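Local coordinates for uncharacterized protein Atu2452 (Agrobacterium tumefaciens, PDB 2R8B) that is of unknown function but has an alpha/beta-hydrolase fold of the dienelactone hydrolase family and is probably a serine hydrolase, at residues A62-L67 against Q88-S93; F130-R135 against P163-A168; L171-I176 against E197-C202. All blocks are in the same frame, centred on the assembly; numbering follows the deposited sequence.

Contact 1 (A62-L67 against Q88-S93); sequences APLFVL and QATILS
F65 and I91 are paired at the middle of two neighbouring parallel strands, 64-67 and 90-93, whose axes come within 4.8 Å of each other at an angle of 20°. The backbone bonding swings from one chain to the other as parallel pairing requires. T90 N donates to P63 O at 2.8 Å, and F65 N returns the favour to T90 O, also at 2.8 Å, with an almost straight N-H...O angle of 174°. L92 N then reaches F65 O at 2.9 Å, and L67 N closes the series on L92 O at 3.1 Å. F65 therefore spends both its NH and its carbonyl on this neighbour, straddling I91. One CA-H...O contact joins in, from V66 CA to L92 O.

Apolar contacts fall on both faces of the sheet. On the face of L64, V66, T90 and L92, the side chains of V66 and L92 run side by side in the same direction. The methyl V66 CG2, anti to its backbone N, rests 3.8 Å from L92 CD2. L64 slants over T90 there, its CD2 lying beside OG1. On the face of F65 and I91, F65 CB packs 3.9 Å from I91 CG1, while L67 leans in at the end and sets its CD1 3.9 Å from I91 CG2. L67 CG also lies over the rim of one face of the F65 ring.

Between the two strands the chain makes a beta-alpha-beta crossover through helix 75-85, which packs on I91 through F79 and A83 and accepts the S93 hydroxyl at E75 O. Helix 117-138 covers V66, T90 and L92, and strand 143-148 continues the sheet beyond strand 64-68.

Contact 2 (F130-R135 against P163-A168); sequences FIKANR and PELFDA
I131 faces L165 across the contact, and beside it, within helix 117-138, F130 O is gripped twice by N134, through backbone N at 3.0 Å and side-chain ND2 at 2.8 Å. ND2 comes from above the carbonyl plane and also lies over the centre of the F130 ring. No hydrogen bond crosses to the 163-168 loop; the meeting is made by van der Waals contacts. L165 reaches toward the helix with CG anti to its backbone N (chi1 178°), and its two methyls divide the work. CD2 lies 4.0 Å from I131 CG2, the two side chains crossing at a slant. CD1 sits 4.1 Å from R135 NH1, where leucine and arginine slide past each other in opposite directions. The R135 side chain is tied down by its NE on G141 O.

I131 CD1 meets the F166 ring at CZ, 3.8 Å away, and the side chains cross at about a right angle. V143 of the central strand backs I131, R135 and F166 alike, and L155, V158 and L159 of helix 150-161 also pack against the phenyl ring. Helix and loop thus pack over one face of the sheet, as in an alpha/beta-hydrolase fold.

Contact 3 (L171-I176 against E197-C202); sequences LMHPLI and ERDPIC
D199, hydrogen-bonded by H173, is the likely acid of a Ser-His-Asp triad completed by S149 on the nucleophile elbow and by H230, as in other alpha/beta hydrolases. H173 ND1 donates to D199 OD2 at 2.8 Å, with an N-H...O angle of 169°, and comes in nearly along the C-O axis of OD2. The oxygen lies in the plane of the imidazole, at its edge, while the carboxylate is twisted 57° away from the ring. OD2 has a second partner in H230 ND1, so two histidines share one oxygen of the presumed acid. Behind the first of them, E236 OE1 takes H173 NE2, which fixes both ends of that ring and would make H173 a second-shell residue to the presumed acid.

The other carboxylate oxygen is used locally. D199 OD1 accepts from I201 N at 3.0 Å, on the anti side and 35° out of the carboxylate plane, an Asx turn, and more weakly from C202 N. D199 O also takes C202 N, at 3.1 Å, which folds the loop back on itself.

Packing fills in beside the polar group. C202 points toward the segment 171-176, with its CB 3.6 Å and its SG 3.5 Å from P174 O. L175 lays its branch carbon CG 3.5 Å from I201 O. A sulfate ion, probably from the crystallisation liquor, sits about 4 Å from the L175 side chain and may mark a pocket.

The contact lies just beyond the C-terminal ends of two adjacent parallel strands, 168-172 and 190-196. N153 of helix 150-161 receives L175 N and Y115 meets L175 O, while L206 and L210 of helix 204-217 pack against L175 and P174.

Overall arrangement
From the N terminus the contacts come strictly in series, none enclosing or crossing another. Contact 1 closes first, bringing together the strands that precede and follow helix 75-85. The chain then runs into helix 117-138, and contact 2 closes a longer loop that takes in strand 143-148 and helix 150-161. These two meet directly: F130 and N134 pack on L92, and V66 touches I131 and F166, so sheet and helix layer share a core. The loop of contact 2 leads into strand 168-172, from whose end contact 3 reaches across to the loop after strand 190-196. Contact 3 stands about 25 Å from contact 1, centre to centre, across the same sheet.

Contact 1 (A62-L67 against Q88-S93)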
ATOM      1  N   ALA A  62      12.800  12.785   7.067  1.00 51.94           N
ATOM      2  CA  ALA A  62      12.879  11.480   6.467  1.00 52.13           C
ATOM      3  C   ALA A  62      11.464  10.909   6.175  1.00 53.14           C
ATOM      4  O   ALA A  62      10.449  11.339   6.785  1.00 53.38           O
ATOM      5  CB  ALA A  62      13.667  10.556   7.356  1.00 51.89           C
ATOM      6  N   PRO A  63      11.386   9.942   5.232  1.00 53.22           N
ATOM      7  CA  PRO A  63      10.078   9.412   4.827  1.00 52.81           C
ATOM      8  C   PRO A  63       9.241   8.894   5.986  1.00 52.76           C
ATOM      9  O   PRO A  63       9.790   8.506   7.024  1.00 52.94           O
ATOM     10  CB  PRO A  63      10.438   8.258   3.882  1.00 52.50           C
ATOM     11  CG  PRO A  63      11.815   8.646   3.338  1.00 53.34           C
ATOM     12  CD  PRO A  63      12.510   9.318   4.489  1.00 52.98           C
ATOM     13  N   LEU A  64       7.926   8.965   5.791  1.00 52.63           N
ATOM     14  CA  LEU A  64       6.912   8.224   6.514  1.00 53.23           C
ATOM     15  C   LEU A  64       6.696   6.934   5.722  1.00 54.03           C
ATOM     16  O   LEU A  64       6.209   6.961   4.584  1.00 54.38           O
ATOM     17  CB  LEU A  64       5.583   8.992   6.511  1.00 52.92           C
ATOM     18  CG  LEU A  64       4.704   9.048   7.755  1.00 53.02           C
ATOM     19  CD1 LEU A  64       3.310   8.756   7.366  1.00 52.51           C
ATOM     20  CD2 LEU A  64       5.133   8.096   8.872  1.00 52.77           C
ATOM     21  N   PHE A  65       7.072   5.805   6.300  1.00 54.26           N
ATOM     22  CA  PHE A  65       6.917   4.573   5.582  1.00 54.13           C
ATOM     23  C   PHE A  65       5.737   3.839   6.188  1.00 54.80           C
ATOM     24  O   PHE A  65       5.820   3.370   7.320  1.00 55.80           O
ATOM     25  CB  PHE A  65       8.157   3.723   5.716  1.00 53.75           C
ATOM     26  CG  PHE A  65       8.273   2.675   4.676  1.00 52.78           C
ATOM     27  CD1 PHE A  65       7.227   2.406   3.821  1.00 54.51           C
ATOM     28  CD2 PHE A  65       9.427   1.952   4.546  1.00 53.52           C
ATOM     29  CE1 PHE A  65       7.350   1.441   2.848  1.00 54.86           C
ATOM     30  CE2 PHE A  65       9.556   0.977   3.575  1.00 53.99           C
ATOM     31  CZ  PHE A  65       8.527   0.721   2.730  1.00 53.26           C
ATOM     32  N   VAL A  66       4.632   3.738   5.463  1.00 54.62           N
ATOM     33  CA  VAL A  66       3.495   2.974   5.969  1.00 54.90           C
ATOM     34  C   VAL A  66       3.396   1.655   5.210  1.00 55.07           C
ATOM     35  O   VAL A  66       3.575   1.635   3.996  1.00 54.58           O
ATOM     36  CB  VAL A  66       2.184   3.807   5.989  1.00 54.54           C
ATOM     37  CG1 VAL A  66       1.999   4.558   4.714  1.00 55.79           C
ATOM     38  CG2 VAL A  66       0.984   2.936   6.275  1.00 54.78           C
ATOM     39  N   LEU A  67       3.196   0.555   5.946  1.00 55.79           N
ATOM     40  CA  LEU A  67       3.188  -0.791   5.359  1.00 56.27           C
ATOM     41  C   LEU A  67       1.969  -1.515   5.821  1.00 56.58           C
ATOM     42  O   LEU A  67       1.656  -1.536   7.007  1.00 57.59           O
ATOM     43  CB  LEU A  67       4.396  -1.614   5.758  1.00 56.59           C
ATOM     44  CG  LEU A  67       5.803  -1.030   5.661  1.00 58.30           C
ATOM     45  CD1 LEU A  67       6.170  -0.452   7.004  1.00 57.80           C
ATOM     46  CD2 LEU A  67       6.770  -2.135   5.272  1.00 59.58           C
ATOM     47  N   GLN A  88      16.155   4.752   8.328  1.00 62.25           N
ATOM     48  CA  GLN A  88      15.889   5.901   9.164  1.00 61.35           C
ATOM     49  C   GLN A  88      14.610   6.624   8.830  1.00 60.71           C
ATOM     50  O   GLN A  88      14.395   7.766   9.251  1.00 60.86           O
ATOM     51  CB  GLN A  88      17.092   6.832   9.213  1.00 61.47           C
ATOM     52  CG  GLN A  88      17.554   7.517   7.909  1.00 60.62           C
ATOM     53  CD  GLN A  88      18.500   8.701   8.322  1.00 61.98           C
ATOM     54  OE1 GLN A  88      19.700   8.713   7.975  1.00 63.82           O
ATOM     55  NE2 GLN A  88      17.968   9.667   9.125  1.00 60.47           N
ATOM     56  N   ALA A  89      13.743   5.921   8.109  1.00 59.69           N
ATOM     57  CA  ALA A  89      12.416   6.422   7.823  1.00 58.60           C
ATOM     58  C   ALA A  89      11.678   6.284   9.124  1.00 57.90           C
ATOM     59  O   ALA A  89      12.040   5.429   9.938  1.00 57.85           O
ATOM     60  CB  ALA A  89      11.744   5.580   6.725  1.00 58.39           C
ATOM     61  N   THR A  90      10.674   7.124   9.344  1.00 57.03           N
ATOM     62  CA  THR A  90       9.781   6.852  10.441  1.00 56.33           C
ATOM     63  C   THR A  90       8.825   5.781   9.951  1.00 56.21           C
ATOM     64  O   THR A  90       8.351   5.851   8.827  1.00 56.28           O
ATOM     65  CB  THR A  90       9.120   8.114  11.117  1.00 56.58           C
ATOM     66  OG1 THR A  90       7.738   7.830  11.362  1.00 55.08           O
ATOM     67  CG2 THR A  90       9.359   9.494  10.335  1.00 55.26           C
ATOM     68  N   ILE A  91       8.611   4.736  10.749  1.00 55.99           N
ATOM     69  CA  ILE A  91       7.946   3.537  10.229  1.00 55.66           C
ATOM     70  C   ILE A  91       6.681   3.194  10.932  1.00 55.99           C
ATOM     71  O   ILE A  91       6.613   3.096  12.157  1.00 56.99           O
ATOM     72  CB  ILE A  91       8.855   2.303  10.204  1.00 55.54           C
ATOM     73  CG1 ILE A  91       9.747   2.391   8.982  1.00 56.27           C
ATOM     74  CG2 ILE A  91       8.042   1.003  10.053  1.00 55.34           C
ATOM     75  CD1 ILE A  91      11.093   1.854   9.240  1.00 58.39           C
ATOM     76  N   LEU A  92       5.680   2.914  10.138  1.00 56.06           N
ATOM     77  CA  LEU A  92       4.368   2.854  10.662  1.00 56.70           C
ATOM     78  C   LEU A  92       3.631   1.619  10.125  1.00 56.02           C
ATOM     79  O   LEU A  92       3.524   1.419   8.927  1.00 56.30           O
ATOM     80  CB  LEU A  92       3.736   4.163  10.252  1.00 57.10           C
ATOM     81  CG  LEU A  92       2.442   4.474  10.928  1.00 60.05           C
ATOM     82  CD1 LEU A  92       2.338   5.958  10.987  1.00 60.57           C
ATOM     83  CD2 LEU A  92       1.408   3.851   9.971  1.00 63.16           C
ATOM     84  N   SER A  93       3.153   0.755  11.002  1.00 55.72           N
ATOM     85  CA  SER A  93       2.577  -0.498  10.512  1.00 55.27           C
ATOM     86  C   SER A  93       1.342  -0.932  11.311  1.00 55.15           C
ATOM     87  O   SER A  93       1.458  -1.477  12.411  1.00 55.34           O
ATOM     88  CB  SER A  93       3.648  -1.589  10.464  1.00 55.21           C
ATOM     89  OG  SER A  93       3.071  -2.865  10.585  1.00 54.57           O
TER

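Contact 2 (F130-R135 against P163-A168)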
ATOM      1  N   PHE A 130      -5.096   9.022   9.042  1.00 51.95           N
ATOM      2  CA  PHE A 130      -4.106   8.345   9.834  1.00 51.24           C
ATOM      3  C   PHE A 130      -2.738   8.723   9.294  1.00 51.44           C
ATOM      4  O   PHE A 130      -1.907   9.241  10.020  1.00 51.81           O
ATOM      5  CB  PHE A 130      -4.373   6.847   9.702  1.00 50.90           C
ATOM      6  CG  PHE A 130      -3.409   5.964  10.441  1.00 50.48           C
ATOM      7  CD1 PHE A 130      -3.503   5.788  11.816  1.00 51.07           C
ATOM      8  CD2 PHE A 130      -2.456   5.237   9.757  1.00 50.89           C
ATOM      9  CE1 PHE A 130      -2.628   4.939  12.506  1.00 49.73           C
ATOM     10  CE2 PHE A 130      -1.587   4.384  10.442  1.00 48.70           C
ATOM     11  CZ  PHE A 130      -1.673   4.251  11.817  1.00 49.14           C
ATOM     12  N   ILE A 131      -2.512   8.529   8.008  1.00 51.70           N
ATOM     13  CA  ILE A 131      -1.242   8.941   7.417  1.00 51.91           C
ATOM     14  C   ILE A 131      -0.942  10.461   7.582  1.00 52.01           C
ATOM     15  O   ILE A 131       0.083  10.799   8.148  1.00 53.13           O
ATOM     16  CB  ILE A 131      -1.103   8.413   5.948  1.00 52.20           C
ATOM     17  CG1 ILE A 131      -0.959   6.888   5.962  1.00 50.74           C
ATOM     18  CG2 ILE A 131       0.117   9.036   5.250  1.00 52.36           C
ATOM     19  CD1 ILE A 131      -1.357   6.218   4.697  1.00 49.60           C
ATOM     20  N   LYS A 132      -1.810  11.364   7.127  1.00 52.18           N
ATOM     21  CA  LYS A 132      -1.628  12.820   7.346  1.00 52.87           C
ATOM     22  C   LYS A 132      -1.312  13.193   8.817  1.00 52.99           C
ATOM     23  O   LYS A 132      -0.502  14.106   9.096  1.00 52.78           O
ATOM     24  CB  LYS A 132      -2.871  13.619   6.917  1.00 53.06           C
ATOM     25  CG  LYS A 132      -3.100  13.732   5.403  1.00 55.01           C
ATOM     26  CD  LYS A 132      -4.600  13.635   5.065  1.00 56.62           C
ATOM     27  CE  LYS A 132      -4.922  14.042   3.618  1.00 57.31           C
ATOM     28  NZ  LYS A 132      -5.102  15.532   3.531  1.00 60.96           N
ATOM     29  N   ALA A 133      -1.993  12.504   9.739  1.00 52.60           N
ATOM     30  CA  ALA A 133      -1.911  12.812  11.164  1.00 51.77           C
ATOM     31  C   ALA A 133      -0.547  12.394  11.715  1.00 51.51           C
ATOM     32  O   ALA A 133       0.012  13.094  12.539  1.00 51.12           O
ATOM     33  CB  ALA A 133      -3.075  12.160  11.950  1.00 51.16           C
ATOM     34  N   ASN A 134       0.004  11.282  11.222  1.00 51.48           N
ATOM     35  CA  ASN A 134       1.347  10.839  11.643  1.00 51.06           C
ATOM     36  C   ASN A 134       2.471  11.622  10.999  1.00 50.90           C
ATOM     37  O   ASN A 134       3.477  11.872  11.643  1.00 50.99           O
ATOM     38  CB  ASN A 134       1.546   9.346  11.397  1.00 50.68           C
ATOM     39  CG  ASN A 134       0.800   8.506  12.385  1.00 49.67           C
ATOM     40  OD1 ASN A 134       1.260   8.241  13.478  1.00 50.34           O
ATOM     41  ND2 ASN A 134      -0.367   8.084  12.005  1.00 50.27           N
ATOM     42  N   ARG A 135       2.320  11.943   9.718  1.00 50.99           N
ATOM     43  CA  ARG A 135       3.080  13.005   9.076  1.00 51.33           C
ATOM     44  C   ARG A 135       3.280  14.185  10.067  1.00 51.11           C
ATOM     45  O   ARG A 135       4.394  14.529  10.390  1.00 51.50           O
ATOM     46  CB  ARG A 135       2.290  13.466   7.859  1.00 51.74           C
ATOM     47  CG  ARG A 135       2.997  14.421   6.953  1.00 53.54           C
ATOM     48  CD  ARG A 135       3.801  13.589   6.014  1.00 56.25           C
ATOM     49  NE  ARG A 135       4.065  14.150   4.676  1.00 57.43           N
ATOM     50  CZ  ARG A 135       3.221  14.763   3.832  1.00 58.25           C
ATOM     51  NH1 ARG A 135       1.913  14.982   4.109  1.00 56.61           N
ATOM     52  NH2 ARG A 135       3.733  15.158   2.659  1.00 57.66           N
ATOM     53  N   PRO A 163      -4.764  11.605  -4.844  1.00 55.70           N
ATOM     54  CA  PRO A 163      -3.649  11.298  -5.730  1.00 56.26           C
ATOM     55  C   PRO A 163      -2.359  12.039  -5.309  1.00 56.51           C
ATOM     56  O   PRO A 163      -1.265  11.649  -5.698  1.00 56.93           O
ATOM     57  CB  PRO A 163      -4.188  11.720  -7.119  1.00 56.42           C
ATOM     58  CG  PRO A 163      -5.275  12.720  -6.820  1.00 55.83           C
ATOM     59  CD  PRO A 163      -5.888  12.255  -5.546  1.00 54.84           C
ATOM     60  N   GLU A 164      -2.488  13.057  -4.465  1.00 56.82           N
ATOM     61  CA  GLU A 164      -1.356  13.895  -4.153  1.00 57.41           C
ATOM     62  C   GLU A 164      -0.708  13.616  -2.802  1.00 57.44           C
ATOM     63  O   GLU A 164       0.240  14.311  -2.388  1.00 58.58           O
ATOM     64  CB  GLU A 164      -1.709  15.375  -4.359  1.00 56.71           C
ATOM     65  CG  GLU A 164      -1.483  15.767  -5.817  1.00 57.74           C
ATOM     66  CD  GLU A 164      -1.541  17.289  -6.124  1.00 59.19           C
ATOM     67  OE1 GLU A 164      -1.332  18.108  -5.191  1.00 63.00           O
ATOM     68  OE2 GLU A 164      -1.760  17.664  -7.316  1.00 58.38           O
ATOM     69  N   LEU A 165      -1.184  12.594  -2.109  1.00 56.86           N
ATOM     70  CA  LEU A 165      -0.570  12.228  -0.826  1.00 56.15           C
ATOM     71  C   LEU A 165       0.782  11.482  -0.935  1.00 56.14           C
ATOM     72  O   LEU A 165       1.749  11.903  -0.366  1.00 57.25           O
ATOM     73  CB  LEU A 165      -1.568  11.505   0.073  1.00 55.07           C
ATOM     74  CG  LEU A 165      -1.006  11.047   1.407  1.00 55.32           C
ATOM     75  CD1 LEU A 165      -0.593  12.237   2.264  1.00 53.08           C
ATOM     76  CD2 LEU A 165      -2.040  10.194   2.130  1.00 53.18           C
ATOM     77  N   PHE A 166       0.857  10.408  -1.699  1.00 57.01           N
ATOM     78  CA  PHE A 166       2.055   9.587  -1.789  1.00 57.07           C
ATOM     79  C   PHE A 166       3.104  10.010  -2.784  1.00 57.41           C
ATOM     80  O   PHE A 166       2.792  10.409  -3.908  1.00 57.99           O
ATOM     81  CB  PHE A 166       1.676   8.146  -2.097  1.00 57.29           C
ATOM     82  CG  PHE A 166       1.288   7.369  -0.880  1.00 58.21           C
ATOM     83  CD1 PHE A 166      -0.014   7.468  -0.358  1.00 58.26           C
ATOM     84  CD2 PHE A 166       2.221   6.555  -0.227  1.00 58.03           C
ATOM     85  CE1 PHE A 166      -0.385   6.749   0.803  1.00 59.38           C
ATOM     86  CE2 PHE A 166       1.862   5.863   0.932  1.00 57.82           C
ATOM     87  CZ  PHE A 166       0.557   5.961   1.449  1.00 58.06           C
ATOM     88  N   ASP A 167       4.353   9.821  -2.373  1.00 56.84           N
ATOM     89  CA  ASP A 167       5.484  10.028  -3.223  1.00 56.87           C
ATOM     90  C   ASP A 167       5.908   8.751  -3.874  1.00 55.82           C
ATOM     91  O   ASP A 167       6.295   8.755  -5.032  1.00 55.55           O
ATOM     92  CB  ASP A 167       6.657  10.562  -2.401  1.00 58.00           C
ATOM     93  CG  ASP A 167       6.497  12.024  -2.078  1.00 60.58           C
ATOM     94  OD1 ASP A 167       7.128  12.828  -2.825  1.00 62.87           O
ATOM     95  OD2 ASP A 167       5.710  12.354  -1.129  1.00 62.09           O
ATOM     96  N   ALA A 168       5.897   7.670  -3.110  1.00 55.04           N
ATOM     97  CA  ALA A 168       6.236   6.367  -3.667  1.00 54.87           C
ATOM     98  C   ALA A 168       5.320   5.292  -3.131  1.00 54.64           C
ATOM     99  O   ALA A 168       4.881   5.357  -1.984  1.00 55.11           O
ATOM    100  CB  ALA A 168       7.629   6.021  -3.345  1.00 54.61           C
TER

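Contact 3 (L171-I176 against E197-C202)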
ATOM      1  N   LEU A 171       3.062  -1.758  -4.773  1.00 53.35           N
ATOM      2  CA  LEU A 171       1.873  -2.585  -4.693  1.00 52.65           C
ATOM      3  C   LEU A 171       2.212  -4.040  -4.953  1.00 52.32           C
ATOM      4  O   LEU A 171       2.601  -4.410  -6.052  1.00 52.67           O
ATOM      5  CB  LEU A 171       0.841  -2.084  -5.677  1.00 52.68           C
ATOM      6  CG  LEU A 171       0.534  -0.583  -5.563  1.00 52.34           C
ATOM      7  CD1 LEU A 171      -0.400  -0.173  -6.671  1.00 45.42           C
ATOM      8  CD2 LEU A 171      -0.062  -0.197  -4.216  1.00 51.83           C
HETATM    9  N   MSE A 172       2.099  -4.878  -3.938  1.00 51.81           N
HETATM   10  CA  MSE A 172       2.434  -6.272  -4.145  1.00 51.57           C
HETATM   11  C   MSE A 172       1.194  -7.101  -4.397  1.00 51.00           C
HETATM   12  O   MSE A 172       0.384  -7.316  -3.509  1.00 51.06           O
HETATM   13  CB  MSE A 172       3.278  -6.754  -2.971  1.00 51.87           C
HETATM   14  CG  MSE A 172       4.481  -5.862  -2.840  1.00 51.22           C
HETATM   15 SE   MSE A 172       5.743  -6.511  -1.570  0.60 53.42          SE
HETATM   16  CE  MSE A 172       6.987  -7.509  -2.749  1.00 55.02           C
ATOM     17  N   HIS A 173       1.025  -7.531  -5.644  1.00 50.52           N
ATOM     18  CA  HIS A 173      -0.104  -8.320  -6.000  1.00 49.81           C
ATOM     19  C   HIS A 173      -1.376  -7.555  -5.635  1.00 50.33           C
ATOM     20  O   HIS A 173      -2.122  -8.002  -4.790  1.00 51.05           O
ATOM     21  CB  HIS A 173      -0.049  -9.673  -5.289  1.00 48.66           C
ATOM     22  CG  HIS A 173       1.140 -10.499  -5.673  1.00 50.43           C
ATOM     23  ND1 HIS A 173       1.068 -11.564  -6.548  1.00 51.79           N
ATOM     24  CD2 HIS A 173       2.440 -10.412  -5.309  1.00 52.55           C
ATOM     25  CE1 HIS A 173       2.265 -12.090  -6.712  1.00 51.98           C
ATOM     26  NE2 HIS A 173       3.117 -11.408  -5.969  1.00 53.98           N
ATOM     27  N   PRO A 174      -1.611  -6.387  -6.258  1.00 50.37           N
ATOM     28  CA  PRO A 174      -2.893  -5.711  -6.123  1.00 51.35           C
ATOM     29  C   PRO A 174      -3.980  -6.398  -6.924  1.00 52.84           C
ATOM     30  O   PRO A 174      -3.680  -7.201  -7.830  1.00 55.08           O
ATOM     31  CB  PRO A 174      -2.632  -4.364  -6.782  1.00 50.86           C
ATOM     32  CG  PRO A 174      -1.643  -4.700  -7.836  1.00 49.66           C
ATOM     33  CD  PRO A 174      -0.707  -5.620  -7.130  1.00 49.90           C
ATOM     34  N   LEU A 175      -5.230  -6.055  -6.613  1.00 53.76           N
ATOM     35  CA  LEU A 175      -6.425  -6.524  -7.332  1.00 54.61           C
ATOM     36  C   LEU A 175      -7.347  -5.322  -7.297  1.00 54.87           C
ATOM     37  O   LEU A 175      -7.856  -4.988  -6.239  1.00 55.93           O
ATOM     38  CB  LEU A 175      -7.097  -7.638  -6.535  1.00 53.71           C
ATOM     39  CG  LEU A 175      -8.170  -8.538  -7.143  1.00 54.64           C
ATOM     40  CD1 LEU A 175      -9.225  -8.917  -6.082  1.00 54.99           C
ATOM     41  CD2 LEU A 175      -8.816  -7.981  -8.369  1.00 50.12           C
ATOM     42  N   ILE A 176      -7.526  -4.621  -8.404  1.00 54.62           N
ATOM     43  CA  ILE A 176      -8.539  -3.557  -8.419  1.00 54.15           C
ATOM     44  C   ILE A 176      -9.499  -3.885  -9.536  1.00 54.11           C
ATOM     45  O   ILE A 176      -9.075  -3.959 -10.689  1.00 53.98           O
ATOM     46  CB  ILE A 176      -7.909  -2.166  -8.623  1.00 54.03           C
ATOM     47  CG1 ILE A 176      -7.027  -1.793  -7.426  1.00 53.52           C
ATOM     48  CG2 ILE A 176      -8.944  -1.130  -8.807  1.00 53.04           C
ATOM     49  CD1 ILE A 176      -7.747  -1.150  -6.293  1.00 51.45           C
ATOM     50  N   GLU A 197       1.995 -13.905 -12.882  1.00 50.77           N
ATOM     51  CA  GLU A 197       1.135 -14.029 -14.002  1.00 51.23           C
ATOM     52  C   GLU A 197       0.128 -15.199 -13.933  1.00 51.36           C
ATOM     53  O   GLU A 197      -0.751 -15.275 -14.775  1.00 52.19           O
ATOM     54  CB  GLU A 197       1.880 -13.856 -15.321  1.00 50.74           C
ATOM     55  CG  GLU A 197       2.964 -14.796 -15.566  1.00 52.51           C
ATOM     56  CD  GLU A 197       3.873 -14.380 -16.715  1.00 54.62           C
ATOM     57  OE1 GLU A 197       4.363 -13.229 -16.750  1.00 54.80           O
ATOM     58  OE2 GLU A 197       4.114 -15.240 -17.587  1.00 57.96           O
ATOM     59  N   ARG A 198       0.206 -16.065 -12.913  1.00 51.40           N
ATOM     60  CA  ARG A 198      -0.785 -17.158 -12.743  1.00 50.96           C
ATOM     61  C   ARG A 198      -1.407 -17.157 -11.360  1.00 50.71           C
ATOM     62  O   ARG A 198      -1.765 -18.192 -10.776  1.00 50.45           O
ATOM     63  CB  ARG A 198      -0.209 -18.506 -13.082  1.00 50.57           C
ATOM     64  CG  ARG A 198      -0.233 -18.750 -14.523  1.00 52.30           C
ATOM     65  CD  ARG A 198       0.713 -19.871 -14.898  1.00 56.75           C
ATOM     66  NE  ARG A 198       1.999 -19.264 -15.178  1.00 61.59           N
ATOM     67  CZ  ARG A 198       2.591 -19.275 -16.367  1.00 61.08           C
ATOM     68  NH1 ARG A 198       2.010 -19.898 -17.379  1.00 58.28           N
ATOM     69  NH2 ARG A 198       3.774 -18.665 -16.521  1.00 61.23           N
ATOM     70  N   ASP A 199      -1.590 -15.935 -10.906  1.00 50.65           N
ATOM     71  CA  ASP A 199      -2.059 -15.620  -9.615  1.00 50.61           C
ATOM     72  C   ASP A 199      -3.557 -15.785  -9.678  1.00 50.69           C
ATOM     73  O   ASP A 199      -4.267 -15.034 -10.375  1.00 51.35           O
ATOM     74  CB  ASP A 199      -1.632 -14.197  -9.361  1.00 50.43           C
ATOM     75  CG  ASP A 199      -1.943 -13.742  -7.999  1.00 53.80           C
ATOM     76  OD1 ASP A 199      -2.843 -14.355  -7.354  1.00 57.98           O
ATOM     77  OD2 ASP A 199      -1.300 -12.746  -7.586  1.00 54.35           O
ATOM     78  N   PRO A 200      -4.078 -16.778  -8.944  1.00 51.10           N
ATOM     79  CA  PRO A 200      -5.495 -17.039  -9.157  1.00 50.85           C
ATOM     80  C   PRO A 200      -6.322 -15.886  -8.535  1.00 51.40           C
ATOM     81  O   PRO A 200      -7.506 -15.755  -8.798  1.00 51.76           O
ATOM     82  CB  PRO A 200      -5.716 -18.369  -8.419  1.00 50.26           C
ATOM     83  CG  PRO A 200      -4.714 -18.359  -7.329  1.00 49.45           C
ATOM     84  CD  PRO A 200      -3.519 -17.604  -7.851  1.00 50.35           C
ATOM     85  N   ILE A 201      -5.695 -15.054  -7.720  1.00 51.86           N
ATOM     86  CA  ILE A 201      -6.421 -13.968  -7.101  1.00 52.56           C
ATOM     87  C   ILE A 201      -6.319 -12.670  -7.917  1.00 52.99           C
ATOM     88  O   ILE A 201      -7.182 -11.782  -7.781  1.00 53.52           O
ATOM     89  CB  ILE A 201      -5.974 -13.762  -5.633  1.00 52.80           C
ATOM     90  CG1 ILE A 201      -6.602 -14.858  -4.750  1.00 54.04           C
ATOM     91  CG2 ILE A 201      -6.418 -12.413  -5.126  1.00 52.00           C
ATOM     92  CD1 ILE A 201      -5.782 -15.242  -3.539  1.00 55.64           C
ATOM     93  N   CYS A 202      -5.286 -12.553  -8.761  1.00 52.02           N
ATOM     94  CA  CYS A 202      -5.040 -11.293  -9.451  1.00 51.18           C
ATOM     95  C   CYS A 202      -4.917 -11.530 -10.910  1.00 49.79           C
ATOM     96  O   CYS A 202      -3.834 -11.896 -11.389  1.00 51.17           O
ATOM     97  CB  CYS A 202      -3.783 -10.655  -8.929  1.00 51.19           C
ATOM     98  SG  CYS A 202      -3.812 -10.599  -7.181  1.00 54.39           S
TER